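Local atomic coordinates of IPT/TIG domain-containing protein (Bacteroides thetaiotaomicron, PDB entry 3TC9), a protein that is of unconfirmed function but probably serves as an auxiliary nutrient-binding protein, joining an immunoglobulin-like IPT/TIG domain to a six-bladed beta-propeller. Residues F144-N150 and V405-R410; H149-Y153 and L163-E167. All coordinates share one frame. Residue numbers count along the deposited sequence, not the author numbering.

Contact 1: residues F144-N150 and V405-R410; sequences FDPKNHN and VYDEER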
# COMPACT_ATOMS: atom_id res chain seq x y z
N PHE B 144 -16.00 11.93 5.84
CA PHE B 144 -15.49 12.80 4.79
C PHE B 144 -16.56 13.04 3.75
O PHE B 144 -17.40 12.17 3.51
CB PHE B 144 -14.24 12.17 4.12
CG PHE B 144 -12.96 12.47 4.84
CD1 PHE B 144 -12.40 13.75 4.81
CD2 PHE B 144 -12.31 11.48 5.58
CE1 PHE B 144 -11.23 14.04 5.51
CE2 PHE B 144 -11.13 11.76 6.28
CZ PHE B 144 -10.61 13.04 6.24
N ASP B 145 -16.51 14.19 3.09
CA ASP B 145 -17.38 14.45 1.96
C ASP B 145 -16.82 13.61 0.80
O ASP B 145 -15.63 13.75 0.49
CB ASP B 145 -17.40 15.96 1.64
CG ASP B 145 -18.23 16.39 0.44
OD1 ASP B 145 -18.63 15.51 -0.37
OD2 ASP B 145 -18.44 17.61 0.28
N PRO B 146 -17.61 12.68 0.19
CA PRO B 146 -17.05 11.85 -0.90
C PRO B 146 -16.56 12.67 -2.10
O PRO B 146 -15.69 12.19 -2.83
CB PRO B 146 -18.23 10.95 -1.30
CG PRO B 146 -19.13 10.94 -0.10
CD PRO B 146 -19.02 12.33 0.44
N LYS B 147 -17.08 13.90 -2.30
CA LYS B 147 -16.71 14.78 -3.42
C LYS B 147 -15.66 15.81 -3.03
O LYS B 147 -15.18 16.57 -3.88
CB LYS B 147 -17.95 15.49 -3.99
CG LYS B 147 -19.04 14.57 -4.52
CD LYS B 147 -18.69 13.96 -5.85
CE LYS B 147 -19.85 13.24 -6.47
NZ LYS B 147 -19.37 12.37 -7.56
N ASN B 148 -15.30 15.86 -1.74
CA ASN B 148 -14.28 16.80 -1.27
C ASN B 148 -13.58 16.23 -0.05
O ASN B 148 -14.08 16.33 1.06
CB ASN B 148 -14.88 18.18 -0.98
CG ASN B 148 -13.84 19.26 -0.81
OD1 ASN B 148 -12.64 19.01 -0.67
ND2 ASN B 148 -14.29 20.49 -0.84
N HIS B 149 -12.39 15.67 -0.28
CA HIS B 149 -11.57 15.07 0.75
C HIS B 149 -10.94 16.12 1.69
O HIS B 149 -10.28 15.76 2.68
CB HIS B 149 -10.50 14.15 0.14
CG HIS B 149 -10.04 13.10 1.10
ND1 HIS B 149 -10.91 12.17 1.64
CD2 HIS B 149 -8.82 12.93 1.66
CE1 HIS B 149 -10.19 11.45 2.49
NE2 HIS B 149 -8.93 11.88 2.54
N ASN B 150 -11.19 17.42 1.44
CA ASN B 150 -10.71 18.45 2.36
C ASN B 150 -11.76 18.77 3.39
O ASN B 150 -11.47 19.51 4.33
CB ASN B 150 -10.28 19.74 1.63
CG ASN B 150 -9.02 19.57 0.83
OD1 ASN B 150 -8.09 18.83 1.20
ND2 ASN B 150 -8.97 20.24 -0.31
N VAL B 405 -12.32 7.86 11.84
CA VAL B 405 -12.29 7.74 10.39
C VAL B 405 -10.83 7.52 9.99
O VAL B 405 -9.93 8.09 10.62
CB VAL B 405 -12.99 8.91 9.64
CG1 VAL B 405 -12.26 10.24 9.82
CG2 VAL B 405 -13.19 8.58 8.17
N TYR B 406 -10.59 6.65 8.99
CA TYR B 406 -9.24 6.50 8.47
C TYR B 406 -9.12 7.42 7.23
O TYR B 406 -10.01 7.43 6.37
CB TYR B 406 -8.89 5.03 8.15
CG TYR B 406 -7.48 4.86 7.61
CD1 TYR B 406 -6.37 5.14 8.41
CD2 TYR B 406 -7.26 4.48 6.29
CE1 TYR B 406 -5.08 5.07 7.90
CE2 TYR B 406 -5.96 4.41 5.77
CZ TYR B 406 -4.88 4.69 6.58
OH TYR B 406 -3.60 4.62 6.09
N ASP B 407 -8.05 8.23 7.17
CA ASP B 407 -7.81 9.11 6.04
C ASP B 407 -6.72 8.47 5.18
O ASP B 407 -5.55 8.50 5.55
CB ASP B 407 -7.42 10.52 6.52
CG ASP B 407 -7.35 11.57 5.43
OD1 ASP B 407 -7.09 11.21 4.26
OD2 ASP B 407 -7.55 12.74 5.74
N GLU B 408 -7.10 7.88 4.04
CA GLU B 408 -6.18 7.20 3.12
C GLU B 408 -5.16 8.15 2.48
O GLU B 408 -4.01 7.77 2.30
CB GLU B 408 -6.95 6.45 2.02
CG GLU B 408 -7.70 5.24 2.56
CD GLU B 408 -8.39 4.35 1.54
OE1 GLU B 408 -7.70 3.51 0.92
OE2 GLU B 408 -9.63 4.44 1.44
N GLU B 409 -5.56 9.39 2.18
CA GLU B 409 -4.71 10.40 1.55
C GLU B 409 -3.70 10.99 2.57
O GLU B 409 -2.52 11.17 2.25
CB GLU B 409 -5.59 11.50 0.94
CG GLU B 409 -4.87 12.54 0.07
CD GLU B 409 -5.13 13.99 0.43
OE1 GLU B 409 -6.28 14.46 0.25
OE2 GLU B 409 -4.17 14.67 0.88
N ARG B 410 -4.15 11.27 3.81
CA ARG B 410 -3.29 11.83 4.85
C ARG B 410 -2.61 10.72 5.67
O ARG B 410 -1.77 11.03 6.50
CB ARG B 410 -4.07 12.82 5.74
CG ARG B 410 -4.41 14.10 4.97
CD ARG B 410 -5.36 15.07 5.66
NE ARG B 410 -5.83 16.07 4.70
CZ ARG B 410 -7.00 16.03 4.06
NH1 ARG B 410 -7.86 15.04 4.28
NH2 ARG B 410 -7.32 16.99 3.21
O HOH W 1 -7.61 16.80 -0.37

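Contact 2: residues H149-Y153 and L163-E167; sequences HNHLY and LIDFE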
# COMPACT_ATOMS: atom_id res chain seq x y z
N HIS B 149 -12.39 15.67 -0.28
CA HIS B 149 -11.57 15.07 0.75
C HIS B 149 -10.94 16.12 1.69
O HIS B 149 -10.28 15.76 2.68
CB HIS B 149 -10.50 14.15 0.14
CG HIS B 149 -10.04 13.10 1.10
ND1 HIS B 149 -10.91 12.17 1.64
CD2 HIS B 149 -8.82 12.93 1.66
CE1 HIS B 149 -10.19 11.45 2.49
NE2 HIS B 149 -8.93 11.88 2.54
N ASN B 150 -11.19 17.42 1.44
CA ASN B 150 -10.71 18.45 2.36
C ASN B 150 -11.76 18.77 3.39
O ASN B 150 -11.47 19.51 4.33
CB ASN B 150 -10.28 19.74 1.63
CG ASN B 150 -9.02 19.57 0.83
OD1 ASN B 150 -8.09 18.83 1.20
ND2 ASN B 150 -8.97 20.24 -0.31
N HIS B 151 -12.97 18.22 3.22
CA HIS B 151 -14.10 18.48 4.11
C HIS B 151 -14.43 17.24 4.93
O HIS B 151 -14.88 16.23 4.40
CB HIS B 151 -15.31 18.98 3.31
CG HIS B 151 -15.12 20.35 2.73
ND1 HIS B 151 -16.08 20.94 1.93
CD2 HIS B 151 -14.08 21.21 2.87
CE1 HIS B 151 -15.61 22.14 1.63
NE2 HIS B 151 -14.40 22.33 2.15
N LEU B 152 -14.18 17.33 6.24
CA LEU B 152 -14.46 16.26 7.19
C LEU B 152 -15.62 16.71 8.08
O LEU B 152 -15.50 17.67 8.84
CB LEU B 152 -13.19 15.93 8.02
CG LEU B 152 -13.35 14.89 9.17
CD1 LEU B 152 -13.86 13.54 8.64
CD2 LEU B 152 -12.06 14.75 9.92
N TYR B 153 -16.76 16.01 7.98
CA TYR B 153 -17.93 16.33 8.79
C TYR B 153 -17.98 15.46 10.04
O TYR B 153 -17.48 14.33 10.04
CB TYR B 153 -19.23 16.17 7.97
CG TYR B 153 -19.38 17.23 6.90
CD1 TYR B 153 -19.97 18.45 7.19
CD2 TYR B 153 -18.89 17.02 5.62
CE1 TYR B 153 -20.07 19.45 6.22
CE2 TYR B 153 -19.01 18.00 4.63
CZ TYR B 153 -19.62 19.21 4.94
OH TYR B 153 -19.74 20.18 3.98
N LEU B 163 -17.97 21.12 10.67
CA LEU B 163 -17.10 20.86 9.53
C LEU B 163 -15.66 21.21 9.85
O LEU B 163 -15.38 22.31 10.33
CB LEU B 163 -17.60 21.65 8.30
CG LEU B 163 -16.68 21.74 7.09
CD1 LEU B 163 -16.49 20.37 6.44
CD2 LEU B 163 -17.15 22.79 6.11
N ILE B 164 -14.74 20.27 9.58
CA ILE B 164 -13.29 20.42 9.66
C ILE B 164 -12.82 20.56 8.22
O ILE B 164 -12.87 19.59 7.46
CB ILE B 164 -12.58 19.26 10.42
CG1 ILE B 164 -12.98 19.22 11.93
CG2 ILE B 164 -11.06 19.31 10.24
CD1 ILE B 164 -12.82 17.84 12.57
N ASP B 165 -12.47 21.79 7.83
CA ASP B 165 -12.04 22.12 6.47
C ASP B 165 -10.52 22.18 6.46
O ASP B 165 -9.94 23.10 7.04
CB ASP B 165 -12.68 23.45 6.03
CG ASP B 165 -12.39 23.90 4.60
OD1 ASP B 165 -11.42 23.39 3.99
OD2 ASP B 165 -13.13 24.77 4.09
N PHE B 166 -9.87 21.19 5.83
CA PHE B 166 -8.40 21.09 5.79
C PHE B 166 -7.76 22.12 4.88
O PHE B 166 -6.60 22.47 5.11
CB PHE B 166 -7.96 19.70 5.35
CG PHE B 166 -8.12 18.64 6.41
CD1 PHE B 166 -9.31 17.92 6.52
CD2 PHE B 166 -7.07 18.32 7.25
CE1 PHE B 166 -9.46 16.92 7.50
CE2 PHE B 166 -7.20 17.30 8.21
CZ PHE B 166 -8.40 16.62 8.33
N GLU B 167 -8.48 22.56 3.84
CA GLU B 167 -7.99 23.54 2.87
C GLU B 167 -7.88 24.91 3.51
O GLU B 167 -6.82 25.53 3.41
CB GLU B 167 -8.91 23.57 1.63
CG GLU B 167 -8.43 24.51 0.53
CD GLU B 167 -9.42 24.84 -0.57
OE1 GLU B 167 -10.65 24.73 -0.34
OE2 GLU B 167 -8.97 25.26 -1.67

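Contact 1: residues F144-N150 and V405-R410
The backbones of 144-150 and 405-410 stay well apart: CA atoms come no nearer than 8.2 Å (Phe144 to Val405) and 8.3 Å (His149 to Glu409), too far for strand pairing, so the contact depends on side chains, which reach one another or, for Arg410, the backbone His149 O. After Phe144 the chain reverses through a type I turn from Asp145 to Asn148, closed by Asn148 N to Asp145 O at 3.1 Å. The reversal brings His149 alongside Phe144.

Asp407 is the polar hub: Asp407 OD1 accepts from His149 NE2 at 2.6 Å and, as an Asx motif, from Arg410 N at 3.0 Å; Asp407 OD2 forms a salt bridge with Arg410 NH1 at 2.7 Å. The guanidinium reaches across edge-on to His149 O, at 3.0 Å from Arg410 NH1 and 3.2 Å from Arg410 NH2. Water 1 adds a bridge, donating to Asn150 OD1 (2.6 Å) and Glu409 OE1 (2.8 Å). Next to this network the Phe144 ring packs its CD2 against Val405 CG2 at 4.0 Å, while Phe144 CZ lies 3.1 Å from Asp407 OD2 and Phe144 CE1 3.7 Å from Arg410 NH1.

The contact joins edge strands 141-145 and 401-407 of neighbouring propeller blades. Its chemistry is mixed: an apolar Phe144-Val405 patch beside one carboxylate bonded to both imidazole and guanidinium, which probably fixes their orientation.

Contact 2: residues H149-Y153 and L163-E167
Strands 151-153 and 163-165 run antiparallel: their short axes come within 4.7 Å of each other, with N-to-C directions at 160°. Leu152 and Ile164 form a hydrogen-bonded pair, Leu152 N to Ile164 O at 2.9 Å and Ile164 N to Leu152 O at 2.8 Å. Beyond the strand end the pattern runs on through Phe166 N to Asn150 O at 2.8 Å, while Asp165 CA approaches the same Asn150 O at 3.4 Å in a CA-H...O contact.

On the face carrying His151, Tyr153, Leu163 and Asp165, the main bump is the Leu163 methyl. Leu163 CD1 drops into the hollow between two side chains of the partner strand, 3.6 Å from His151 CB and 3.7 Å from the centroid of the Tyr153 ring. Lying only 15° off the ring normal, it makes a CH-pi contact over the face of the tyrosine.

The other face is filled by Leu152. Leu152 CD2 meets Ile164 CD1 at 4.1 Å, and Leu152 CB abuts the edge of the Phe166 ring at CE1, 3.9 Å away. Phe166, just past the strand, also packs with Phe112 and Phe414 and makes a cation-pi contact with Arg410.

Such a tightly registered hairpin, 151-156 with 159-165, flanked by strands 141-145 and 170-175, is the central part of an antiparallel beta-propeller blade; Phe216, edge-to-face, and Val174 pack against Tyr153 on one face, and Phe144 against Leu152 and Phe166 on the other.

How the contacts relate
The two contacts lie with centres about 8 Å apart and share His149 and Asn150, where the chain turns a corner from strand 141-145 into strand 151-156. Those strands are neighbours in one blade, and a probable hydrogen bond from Asp145 N to His151 O (2.9 Å) connects the contacts directly. Contact 2 is local, within the blade, its segments only 10 residues apart; contact 1 spans 255 residues to the sheet containing 401-407. That last blade is built from both ends of the propeller sequence: strand 107-113, which precedes the first blade in the chain, pairs with 422-428 near the C-terminus. Contact 1 therefore lies at the junction of the first and last blades, where the propeller ring closes.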